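Local coordinates for Lmo0325 protein (Listeria monocytogenes EGD-e, PDB 4RYK), which is a putative transcriptional regulator that probably binds DNA through a helix-turn-helix domain, followed by an all-helical Rgg-type C-terminal domain, at residues Arg15-Ser20 with Asp65-Ile70; Gln112-Lys117 with Lys146-Asp151; Leu202-Phe207 with Lys231-Thr236; Ile256-Gly261 with Arg268-Ala273. All coordinates share one frame; numbering follows the deposited sequence. Where two conformers were deposited one is given.

Contact 1. Residues Arg15-Ser20 with Asp65-Ile70; sequences REIRLS and DEFFFI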
# COMPACT_ATOMS: atom_id res chain seq x y z
N ARG A 15 -1.26 -1.64 -25.86
CA ARG A 15 -0.91 -0.89 -27.05
C ARG A 15 -0.77 0.60 -26.76
O ARG A 15 0.22 1.22 -27.14
CB ARG A 15 -1.96 -1.12 -28.13
CG ARG A 15 -1.99 -0.05 -29.21
CD ARG A 15 -3.29 -0.13 -29.98
NE ARG A 15 -3.27 0.80 -31.09
CZ ARG A 15 -3.42 2.09 -30.94
NH1 ARG A 15 -3.61 2.62 -29.72
NH2 ARG A 15 -3.37 2.84 -31.99
N GLU A 16 -1.74 1.15 -26.05
CA GLU A 16 -1.75 2.57 -25.73
C GLU A 16 -0.56 2.92 -24.86
O GLU A 16 0.12 3.93 -25.07
CB GLU A 16 -3.08 2.90 -25.07
CG GLU A 16 -3.09 4.18 -24.29
CD GLU A 16 -4.45 4.45 -23.66
OE1 GLU A 16 -4.49 5.05 -22.54
OE2 GLU A 16 -5.48 4.07 -24.28
N ILE A 17 -0.27 2.06 -23.88
CA ILE A 17 0.88 2.33 -23.04
C ILE A 17 2.20 2.24 -23.81
O ILE A 17 3.07 3.10 -23.69
CB ILE A 17 0.94 1.40 -21.81
CG1 ILE A 17 -0.22 1.70 -20.85
CG2 ILE A 17 2.24 1.61 -21.07
CD1 ILE A 17 -0.51 0.55 -19.88
N ARG A 18 2.32 1.17 -24.57
CA ARG A 18 3.46 0.99 -25.45
C ARG A 18 3.69 2.22 -26.33
O ARG A 18 4.82 2.75 -26.39
CB ARG A 18 3.28 -0.27 -26.32
CG ARG A 18 4.35 -0.42 -27.35
CD ARG A 18 4.17 -1.65 -28.20
NE ARG A 18 3.07 -1.57 -29.14
CZ ARG A 18 3.04 -0.83 -30.25
NH1 ARG A 18 4.04 -0.02 -30.56
NH2 ARG A 18 1.97 -0.89 -31.04
N LEU A 19 2.63 2.69 -26.98
CA LEU A 19 2.74 3.86 -27.80
C LEU A 19 3.14 5.10 -27.01
O LEU A 19 3.97 5.90 -27.49
CB LEU A 19 1.47 4.13 -28.61
CG LEU A 19 1.27 3.06 -29.69
CD1 LEU A 19 -0.16 3.12 -30.23
CD2 LEU A 19 2.26 3.28 -30.84
N SER A 20 2.63 5.26 -25.79
CA SER A 20 2.92 6.49 -25.01
C SER A 20 4.43 6.50 -24.68
O SER A 20 5.02 7.54 -24.48
CB SER A 20 2.09 6.53 -23.70
OG SER A 20 2.53 5.49 -22.81
N ASP A 65 0.02 -4.86 -10.85
CA ASP A 65 -0.98 -4.17 -10.07
C ASP A 65 -1.23 -2.76 -10.64
O ASP A 65 -2.34 -2.25 -10.54
CB ASP A 65 -0.50 -4.03 -8.63
CG ASP A 65 -1.58 -3.51 -7.70
OD1 ASP A 65 -2.53 -4.31 -7.44
OD2 ASP A 65 -1.49 -2.35 -7.19
N GLU A 66 -0.19 -2.10 -11.15
CA GLU A 66 -0.34 -0.73 -11.72
C GLU A 66 -1.14 -0.87 -12.99
O GLU A 66 -2.02 -0.05 -13.29
CB GLU A 66 1.03 -0.09 -12.01
CG GLU A 66 0.90 1.32 -12.56
CD GLU A 66 2.20 1.96 -13.00
OE1 GLU A 66 3.30 1.39 -12.83
OE2 GLU A 66 2.07 3.09 -13.51
N PHE A 67 -0.86 -1.93 -13.75
CA PHE A 67 -1.61 -2.13 -14.97
C PHE A 67 -3.11 -2.19 -14.63
O PHE A 67 -3.92 -1.55 -15.32
CB PHE A 67 -1.16 -3.39 -15.73
CG PHE A 67 -2.04 -3.73 -16.90
CD1 PHE A 67 -3.17 -4.53 -16.73
CD2 PHE A 67 -1.76 -3.23 -18.16
CE1 PHE A 67 -4.02 -4.81 -17.78
CE2 PHE A 67 -2.62 -3.51 -19.23
CZ PHE A 67 -3.73 -4.31 -19.03
N PHE A 68 -3.46 -2.97 -13.58
CA PHE A 68 -4.86 -3.10 -13.27
C PHE A 68 -5.47 -1.84 -12.72
O PHE A 68 -6.65 -1.57 -12.94
CB PHE A 68 -5.20 -4.32 -12.37
CG PHE A 68 -5.42 -5.54 -13.16
CD1 PHE A 68 -6.66 -5.81 -13.70
CD2 PHE A 68 -4.36 -6.35 -13.50
CE1 PHE A 68 -6.87 -6.93 -14.51
CE2 PHE A 68 -4.55 -7.45 -14.33
CZ PHE A 68 -5.81 -7.73 -14.83
N PHE A 69 -4.68 -1.07 -12.01
CA PHE A 69 -5.15 0.22 -11.58
C PHE A 69 -5.54 1.07 -12.79
O PHE A 69 -6.57 1.68 -12.77
CB PHE A 69 -4.09 0.91 -10.73
CG PHE A 69 -4.53 2.27 -10.23
CD1 PHE A 69 -5.49 2.38 -9.23
CD2 PHE A 69 -4.04 3.43 -10.83
CE1 PHE A 69 -5.92 3.62 -8.80
CE2 PHE A 69 -4.47 4.67 -10.40
CZ PHE A 69 -5.39 4.76 -9.39
N ILE A 70 -4.67 1.14 -13.80
CA ILE A 70 -4.94 1.88 -15.05
C ILE A 70 -6.15 1.28 -15.76
O ILE A 70 -7.06 1.97 -16.14
CB ILE A 70 -3.74 1.84 -15.99
CG1 ILE A 70 -2.55 2.49 -15.32
CG2 ILE A 70 -4.07 2.61 -17.30
CD1 ILE A 70 -1.21 2.26 -16.00
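The CD1 methyl of Ile17 bridges two residues one turn apart on the partner helix, lying 4.3 Å from CD2 of Phe67 and 4.3 Å from CD1 of Ile70. Ile17 aims its CB at the other helix and keeps CG1-CD1 stretched out (chi2 161°), which puts the end methyl far forward. Ile70 has the same extended form and meets it tip to tip. Phe67 behaves differently: its CB does not point at the partner, but the ring swings across because CG stands anti to the backbone N (chi1 172°), and CD2 leads the approach. The case illustrates how the small five-helix domain of the XRE (Cro/C1-type) family is closed, with helix 64-71 laid back against helix 10-20. The Phe67 ring also touches Leu13 and Ile14 and meets Phe53 edge to face, while Ile17 rests on Ile60 and Val62. At the end of the first helix Ser20 OG turns back to donate to Ile17 O at 2.6 Å. Arg18 leads elsewhere, its NE in a salt bridge with Glu42. Helix 64-71 also faces the second subunit, where Phe69 stacks on Tyr196 of that neighbouring chain.

Contact 2. Residues Gln112-Lys117 with Lys146-Asp151; sequences QSEVRK and KKIIHD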
# COMPACT_ATOMS: atom_id res chain seq x y z
N GLN A 112 -20.26 -20.27 -2.06
CA GLN A 112 -19.35 -19.76 -1.02
C GLN A 112 -19.57 -18.27 -0.68
O GLN A 112 -18.92 -17.73 0.24
CB GLN A 112 -17.88 -19.98 -1.42
CG GLN A 112 -17.41 -19.31 -2.73
CD GLN A 112 -17.58 -20.20 -3.97
OE1 GLN A 112 -18.63 -20.81 -4.17
NE2 GLN A 112 -16.55 -20.26 -4.81
N SER A 113 -20.47 -17.60 -1.40
CA SER A 113 -20.85 -16.26 -1.02
C SER A 113 -21.72 -16.35 0.25
O SER A 113 -22.10 -15.31 0.80
CB SER A 113 -21.53 -15.57 -2.20
OG SER A 113 -22.60 -16.33 -2.72
N GLU A 114 -21.98 -17.59 0.73
CA GLU A 114 -22.77 -17.80 1.97
C GLU A 114 -22.23 -17.01 3.15
O GLU A 114 -23.00 -16.38 3.90
CB GLU A 114 -22.84 -19.28 2.37
CG GLU A 114 -23.88 -20.14 1.68
CD GLU A 114 -25.29 -19.57 1.71
OE1 GLU A 114 -25.82 -19.27 0.60
OE2 GLU A 114 -25.87 -19.41 2.82
N VAL A 115 -20.93 -17.00 3.33
CA VAL A 115 -20.36 -16.30 4.49
C VAL A 115 -20.50 -14.82 4.32
O VAL A 115 -20.86 -14.14 5.24
CB VAL A 115 -18.90 -16.63 4.71
CG1 VAL A 115 -18.38 -15.97 5.97
CG2 VAL A 115 -18.81 -18.09 4.91
N ARG A 116 -20.23 -14.32 3.13
CA ARG A 116 -20.38 -12.87 2.90
C ARG A 116 -21.81 -12.46 3.07
O ARG A 116 -22.10 -11.42 3.68
CB ARG A 116 -19.85 -12.49 1.54
CG ARG A 116 -18.33 -12.53 1.51
CD ARG A 116 -17.80 -12.12 0.15
NE ARG A 116 -16.33 -12.02 0.07
CZ ARG A 116 -15.72 -11.48 -0.99
NH1 ARG A 116 -16.45 -11.03 -2.01
NH2 ARG A 116 -14.40 -11.42 -1.06
N LYS A 117 -22.72 -13.27 2.56
CA LYS A 117 -24.16 -12.98 2.76
C LYS A 117 -24.55 -13.01 4.21
O LYS A 117 -25.31 -12.17 4.66
CB LYS A 117 -25.02 -13.95 1.99
CG LYS A 117 -24.89 -13.72 0.50
CD LYS A 117 -25.93 -14.48 -0.30
CE LYS A 117 -25.61 -15.95 -0.42
NZ LYS A 117 -25.95 -16.39 -1.81
N LYS A 146 -24.63 -16.66 12.49
CA LYS A 146 -23.40 -16.80 13.28
C LYS A 146 -22.81 -18.19 13.10
O LYS A 146 -21.60 -18.37 13.02
CB LYS A 146 -23.69 -16.59 14.75
CG LYS A 146 -24.19 -15.19 15.10
CD LYS A 146 -25.01 -15.22 16.38
CE LYS A 146 -24.26 -15.83 17.56
NZ LYS A 146 -25.20 -16.50 18.52
N LYS A 147 -23.68 -19.19 13.01
CA LYS A 147 -23.25 -20.54 12.74
C LYS A 147 -22.55 -20.66 11.38
O LYS A 147 -21.54 -21.35 11.23
CB LYS A 147 -24.44 -21.47 12.79
CG LYS A 147 -24.08 -22.92 12.51
CD LYS A 147 -25.29 -23.81 12.80
CE LYS A 147 -25.27 -25.08 11.96
NZ LYS A 147 -24.07 -25.87 12.30
N ILE A 148 -23.11 -20.02 10.37
CA ILE A 148 -22.48 -20.07 9.04
C ILE A 148 -21.05 -19.51 9.09
O ILE A 148 -20.14 -20.05 8.50
CB ILE A 148 -23.33 -19.33 8.01
CG1 ILE A 148 -24.51 -20.21 7.59
CG2 ILE A 148 -22.52 -18.97 6.77
CD1 ILE A 148 -25.60 -19.44 6.86
N ILE A 149 -20.88 -18.42 9.79
CA ILE A 149 -19.59 -17.76 9.85
C ILE A 149 -18.62 -18.62 10.67
O ILE A 149 -17.52 -18.89 10.25
CB ILE A 149 -19.74 -16.37 10.48
CG1 ILE A 149 -20.56 -15.48 9.55
CG2 ILE A 149 -18.36 -15.76 10.77
CD1 ILE A 149 -21.20 -14.31 10.26
N HIS A 150 -19.08 -19.06 11.83
CA HIS A 150 -18.28 -19.97 12.65
C HIS A 150 -17.81 -21.18 11.86
O HIS A 150 -16.63 -21.56 11.93
CB HIS A 150 -19.07 -20.46 13.87
CG HIS A 150 -18.38 -21.58 14.58
ND1 HIS A 150 -18.54 -22.90 14.21
CD2 HIS A 150 -17.45 -21.56 15.56
CE1 HIS A 150 -17.76 -23.66 14.97
NE2 HIS A 150 -17.10 -22.87 15.81
N ASP A 151 -18.75 -21.79 11.15
CA ASP A 151 -18.46 -23.07 10.48
C ASP A 151 -17.57 -22.90 9.26
O ASP A 151 -16.90 -23.85 8.86
CB ASP A 151 -19.73 -23.76 10.03
CG ASP A 151 -20.55 -24.33 11.19
OD1 ASP A 151 -20.07 -24.32 12.33
OD2 ASP A 151 -21.68 -24.77 10.94
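His150 ND1 donates to OD1 of its neighbour Asp151 at 2.8 Å, with an N-H...O angle of 163° and the oxygen lying in the imidazole plane. OD1 is met on its anti side, somewhat out of the carboxylate plane. The other oxygen, OD2, offers its syn lone pair to Lys147 NZ at 3.0 Å, one helical turn back, in a salt bridge. One carboxylate is thus gripped through both oxygens, and the two bonds restrain its rotation on helix 143-153. None of this polar network crosses to helix 113-132; the crossing is made by aliphatic groups. Ile148 directs its CB at the partner; CG1 lies beside the backbone N (chi1 -79°), which leaves CG2 anti to it and lays that methyl beside the opposite backbone, 3.9 Å from Glu114 O and 4.1 Å from Val115 CA. Its CG1 branch runs on to CD1, which comes within 4.0 Å of OE2 at the end of the bent Glu114 side chain; the two side chains cross obliquely. Val115 straddles the seam, CG2 set against Ile148 CG2 and CG1 4.2 Å from Ile149 CG1. The axes of the short segments approach to 9.0 Å at 133°, steeply inclined antiparallel neighbours in the Rgg-type helical domain, and Ile148 and Ile149 extend the same packing to Ala118. With no hydrogen bond between the segments, their cohesion here rests on van der Waals contact among branched side chains, while the charged groups of 146-151 brace helix 143-153 alone.

Contact 3. Residues Leu202-Phe207 with Lys231-Thr236; sequences LFCHLF and KEASET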
# COMPACT_ATOMS: atom_id res chain seq x y z
N LEU A 202 -4.18 -3.96 7.32
CA LEU A 202 -5.33 -4.76 7.80
C LEU A 202 -5.04 -5.42 9.13
O LEU A 202 -5.84 -5.36 10.03
CB LEU A 202 -5.63 -5.81 6.78
CG LEU A 202 -6.84 -6.68 7.10
CD1 LEU A 202 -8.12 -5.87 7.02
CD2 LEU A 202 -6.87 -7.86 6.13
N PHE A 203 -3.84 -6.01 9.29
CA PHE A 203 -3.53 -6.55 10.61
C PHE A 203 -3.47 -5.46 11.68
O PHE A 203 -3.95 -5.69 12.79
CB PHE A 203 -2.29 -7.41 10.56
CG PHE A 203 -2.55 -8.75 9.96
CD1 PHE A 203 -3.09 -9.76 10.71
CD2 PHE A 203 -2.24 -9.01 8.67
CE1 PHE A 203 -3.34 -11.00 10.17
CE2 PHE A 203 -2.49 -10.25 8.12
CZ PHE A 203 -3.03 -11.24 8.86
N CYS A 204 -2.87 -4.30 11.39
CA CYS A 204 -2.82 -3.22 12.35
C CYS A 204 -4.18 -2.82 12.84
O CYS A 204 -4.41 -2.71 14.04
CB CYS A 204 -2.14 -1.98 11.80
SG CYS A 204 -0.33 -2.12 11.63
N HIS A 205 -5.08 -2.62 11.90
CA HIS A 205 -6.44 -2.30 12.19
C HIS A 205 -7.11 -3.36 13.08
O HIS A 205 -7.81 -3.04 14.03
CB HIS A 205 -7.17 -2.19 10.88
CG HIS A 205 -8.62 -1.94 11.03
ND1 HIS A 205 -9.12 -0.70 11.34
CD2 HIS A 205 -9.69 -2.77 10.95
CE1 HIS A 205 -10.44 -0.76 11.43
NE2 HIS A 205 -10.81 -2.01 11.19
N LEU A 206 -6.94 -4.62 12.74
CA LEU A 206 -7.56 -5.68 13.53
C LEU A 206 -6.95 -5.68 14.93
O LEU A 206 -7.66 -5.78 15.92
CB LEU A 206 -7.29 -7.01 12.87
CG LEU A 206 -7.69 -8.23 13.73
CD1 LEU A 206 -9.16 -8.13 14.11
CD2 LEU A 206 -7.43 -9.53 13.01
N PHE A 207 -5.63 -5.59 15.05
CA PHE A 207 -4.98 -5.66 16.35
C PHE A 207 -5.38 -4.47 17.21
O PHE A 207 -5.50 -4.60 18.44
CB PHE A 207 -3.46 -5.67 16.25
CG PHE A 207 -2.86 -6.95 15.71
CD1 PHE A 207 -3.30 -8.19 16.12
CD2 PHE A 207 -1.81 -6.90 14.82
CE1 PHE A 207 -2.72 -9.34 15.65
CE2 PHE A 207 -1.23 -8.04 14.34
CZ PHE A 207 -1.70 -9.28 14.76
N LYS A 231 2.23 -3.08 17.89
CA LYS A 231 3.53 -2.42 17.87
C LYS A 231 4.43 -3.04 16.81
O LYS A 231 4.95 -2.34 15.93
CB LYS A 231 4.25 -2.51 19.19
CG LYS A 231 3.66 -1.67 20.31
CD LYS A 231 4.10 -0.23 20.21
CE LYS A 231 3.70 0.63 21.42
NZ LYS A 231 4.36 1.97 21.32
N GLU A 232 4.58 -4.36 16.87
CA GLU A 232 5.42 -5.04 15.91
C GLU A 232 4.96 -4.85 14.47
O GLU A 232 5.75 -4.53 13.56
CB GLU A 232 5.46 -6.52 16.23
CG GLU A 232 6.39 -7.32 15.35
CD GLU A 232 6.26 -8.82 15.62
OE1 GLU A 232 5.33 -9.47 15.12
OE2 GLU A 232 7.08 -9.33 16.35
N ALA A 233 3.68 -5.05 14.26
CA ALA A 233 3.12 -4.94 12.91
C ALA A 233 3.35 -3.52 12.36
O ALA A 233 3.77 -3.36 11.23
CB ALA A 233 1.64 -5.25 12.93
N SER A 234 3.11 -2.51 13.19
CA SER A 234 3.22 -1.10 12.77
C SER A 234 4.68 -0.64 12.55
O SER A 234 4.93 0.36 11.90
CB SER A 234 2.50 -0.20 13.76
OG SER A 234 3.13 -0.20 15.01
N GLU A 235 5.63 -1.42 13.07
CA GLU A 235 7.03 -1.09 12.99
C GLU A 235 7.78 -2.01 12.08
O GLU A 235 8.97 -1.89 11.94
CB GLU A 235 7.66 -1.15 14.37
CG GLU A 235 7.20 0.01 15.23
CD GLU A 235 7.64 -0.12 16.68
OE1 GLU A 235 8.63 -0.81 16.91
OE2 GLU A 235 7.00 0.45 17.58
N THR A 236 7.06 -2.87 11.40
CA THR A 236 7.64 -3.90 10.57
C THR A 236 8.45 -3.31 9.44
O THR A 236 7.99 -2.42 8.73
CB THR A 236 6.55 -4.85 10.00
OG1 THR A 236 6.10 -5.73 11.05
CG2 THR A 236 7.14 -5.71 8.92
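Cys204 reaches across with little more than its sulfur. From CB, which is set to the flank, the bond to SG is turned anti to the carbonyl carbon (chi1 -73°), and this brings SG over the backbone between Ala233 and Ser234. There it lies 3.9 Å from Ala233 CB, 3.8 Å from Ser234 N and 4.0 Å from Ser234 CB. Leu230 of the partner helix and Tyr245 of helix 243-259 also touch it. One turn along, Phe207 presents CE2 to Ala233 CB at 4.2 Å, the methyl sitting at the ring edge near its plane; the same ring meets Tyr190 edge to face. Because only a methyl and a thiol separate the backbones, Cys204 and Ala233 come to 6.2 Å between their CA atoms. The segments run nearly antiparallel (155°), joining helices 197-216 and 220-235 as an antiparallel hairpin of the Rgg-type domain, whose sequence family belongs to the TPR clan. Beyond the touching residues, Thr236 OG1 donates to Glu232 O at 2.8 Å from above the carbonyl plane, and Glu235 N reaches that oxygen from the opposite face, so two donors grip one carbonyl oxygen. No hydrogen bond joins the segments; the close fit of small, weakly polar groups is probably mainly dispersive, and the hydroxyls of Ser234 and Thr236 bond to Leu230 O and Glu232 O instead of across the gap.

Contact 4. Residues Ile256-Gly261 with Arg268-Ala273; sequences IWMKEG and RQAKRA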
# COMPACT_ATOMS: atom_id res chain seq x y z
N ILE A 256 -3.14 1.32 28.77
CA ILE A 256 -2.69 0.19 29.56
C ILE A 256 -1.81 0.60 30.73
O ILE A 256 -1.94 0.06 31.84
CB ILE A 256 -2.00 -0.84 28.68
CG1 ILE A 256 -3.04 -1.44 27.71
CG2 ILE A 256 -1.37 -1.92 29.55
CD1 ILE A 256 -2.49 -2.48 26.76
N TRP A 257 -0.95 1.58 30.51
CA TRP A 257 -0.21 2.12 31.63
C TRP A 257 -1.12 2.66 32.72
O TRP A 257 -0.87 2.43 33.92
CB TRP A 257 0.77 3.21 31.19
CG TRP A 257 2.02 2.65 30.58
CD1 TRP A 257 2.56 1.43 30.81
CD2 TRP A 257 2.90 3.31 29.67
NE1 TRP A 257 3.72 1.28 30.09
CE2 TRP A 257 3.96 2.44 29.40
CE3 TRP A 257 2.91 4.58 29.07
CZ2 TRP A 257 5.00 2.76 28.52
CZ3 TRP A 257 3.96 4.92 28.23
CH2 TRP A 257 4.99 4.00 27.96
N MSE A 258 -2.19 3.35 32.34
CA MSE A 258 -3.12 3.86 33.34
C MSE A 258 -3.72 2.75 34.15
O MSE A 258 -3.83 2.83 35.35
CB MSE A 258 -4.21 4.72 32.71
CG MSE A 258 -3.60 5.96 32.10
SE MSE A 258 -4.92 7.32 31.61
CE MSE A 258 -5.15 6.76 29.75
N LYS A 259 -4.09 1.69 33.48
CA LYS A 259 -4.60 0.51 34.13
C LYS A 259 -3.56 -0.22 34.95
O LYS A 259 -3.92 -0.93 35.85
CB LYS A 259 -5.12 -0.47 33.09
CG LYS A 259 -6.40 -0.05 32.41
CD LYS A 259 -7.57 -0.16 33.36
CE LYS A 259 -7.97 -1.61 33.59
NZ LYS A 259 -8.28 -1.80 35.03
N GLU A 260 -2.29 -0.10 34.61
CA GLU A 260 -1.27 -0.78 35.39
C GLU A 260 -0.78 0.12 36.52
O GLU A 260 0.34 -0.05 36.97
CB GLU A 260 -0.11 -1.20 34.50
CG GLU A 260 -0.46 -2.36 33.58
CD GLU A 260 0.59 -2.61 32.50
OE1 GLU A 260 1.40 -1.70 32.19
OE2 GLU A 260 0.58 -3.73 31.95
N GLY A 261 -1.59 1.10 36.93
CA GLY A 261 -1.16 2.10 37.91
C GLY A 261 -0.12 3.15 37.51
O GLY A 261 0.32 3.93 38.35
N ARG A 268 -0.42 11.10 29.96
CA ARG A 268 0.33 12.02 29.11
C ARG A 268 0.61 11.38 27.74
O ARG A 268 0.59 12.04 26.72
CB ARG A 268 1.63 12.45 29.78
CG ARG A 268 1.44 13.23 31.10
CD ARG A 268 1.39 14.76 30.95
NE ARG A 268 2.71 15.42 30.96
CZ ARG A 268 2.92 16.75 30.90
NH1 ARG A 268 1.90 17.60 30.82
NH2 ARG A 268 4.16 17.24 30.91
N GLN A 269 0.84 10.09 27.71
CA GLN A 269 1.10 9.43 26.46
C GLN A 269 -0.14 9.41 25.58
O GLN A 269 -0.05 9.62 24.39
CB GLN A 269 1.56 8.03 26.72
CG GLN A 269 1.60 7.17 25.49
CD GLN A 269 2.98 6.75 25.14
OE1 GLN A 269 3.92 7.43 25.50
NE2 GLN A 269 3.10 5.62 24.49
N ALA A 270 -1.28 9.11 26.18
CA ALA A 270 -2.56 9.08 25.47
C ALA A 270 -2.94 10.46 24.93
O ALA A 270 -3.39 10.58 23.80
CB ALA A 270 -3.66 8.56 26.39
N LYS A 271 -2.80 11.48 25.75
CA LYS A 271 -2.99 12.86 25.32
C LYS A 271 -2.03 13.27 24.20
O LYS A 271 -2.40 14.01 23.33
CB LYS A 271 -2.83 13.81 26.51
CG LYS A 271 -3.95 13.69 27.53
CD LYS A 271 -5.18 14.52 27.15
CE LYS A 271 -5.04 15.96 27.63
NZ LYS A 271 -6.21 16.83 27.28
N ARG A 272 -0.81 12.77 24.24
CA ARG A 272 0.15 13.08 23.20
C ARG A 272 -0.28 12.43 21.85
O ARG A 272 -0.14 13.03 20.78
CB ARG A 272 1.51 12.63 23.65
CG ARG A 272 2.54 12.71 22.56
CD ARG A 272 3.20 14.04 22.61
NE ARG A 272 2.47 15.14 21.99
CZ ARG A 272 2.53 15.49 20.70
NH1 ARG A 272 1.86 16.57 20.30
NH2 ARG A 272 3.23 14.79 19.81
N ALA A 273 -0.83 11.22 21.90
CA ALA A 273 -1.28 10.60 20.68
C ALA A 273 -2.43 11.40 20.04
O ALA A 273 -2.42 11.65 18.84
CB ALA A 273 -1.70 9.18 20.93
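An indole set edge-on over an amide is the oddity here: the rim of the Trp257 ring, led by CZ3, rests over the flat face of the Gln269 side-chain amide. CZ3 of Trp257 sits above the group as a whole, so that Gln269 OE1 and CD both lie 3.7 Å from it and NE2 is almost as near at 3.9 Å. OE1 still lies near the ring's own plane. The amide is tilted 59° against the ring, so the two groups do not stack. Gln269 gets there by leaving its backbone with CG anti to N (chi1 168°) and then bending at chi2. Its amide is also tethered through NE2 to Asn250 O, and Lys265 adds a cation-pi contact to the same indole. Helices 243-259 and 263-279 form a tight helical hairpin in the Rgg-type domain, and the first of them ends in a Schellman motif: Gly261, with positive phi, is the C-prime residue, its N bonded to Met258 O at 3.2 Å, and Glu262 N returns to Trp257 O. On the buried side, the selenomethionine at Met258 bends at its last torsion (chi3 -93°), sending CE to Ala270 CB at 4.1 Å; Leu293 and Phe296 of helix 283-300 touch the same side chain. Farther along helix 263-279, Arg272 forms a salt bridge with Glu279 of the second subunit.

How the contacts relate
From the N terminus the four contacts come strictly in series, none nested in or crossing another, and the spans they close shorten. Contact 1 closes 44 residues and brings the last helix of the helix-turn-helix domain back to its first. Contact 2, in the C-terminal helical domain, closes 28 residues, contact 3 closes 23, and contact 4 only six, at a tight hairpin. Contacts 3 and 4 are the nearest pair, their nearest atoms about 5 Å apart, and they are joined through the consecutive helices 220-235 and 243-259. Contacts 1 and 4 lie on opposite sides of the chain's centre, with their own centres about 49 Å apart. Residues at every contact also reach the second subunit.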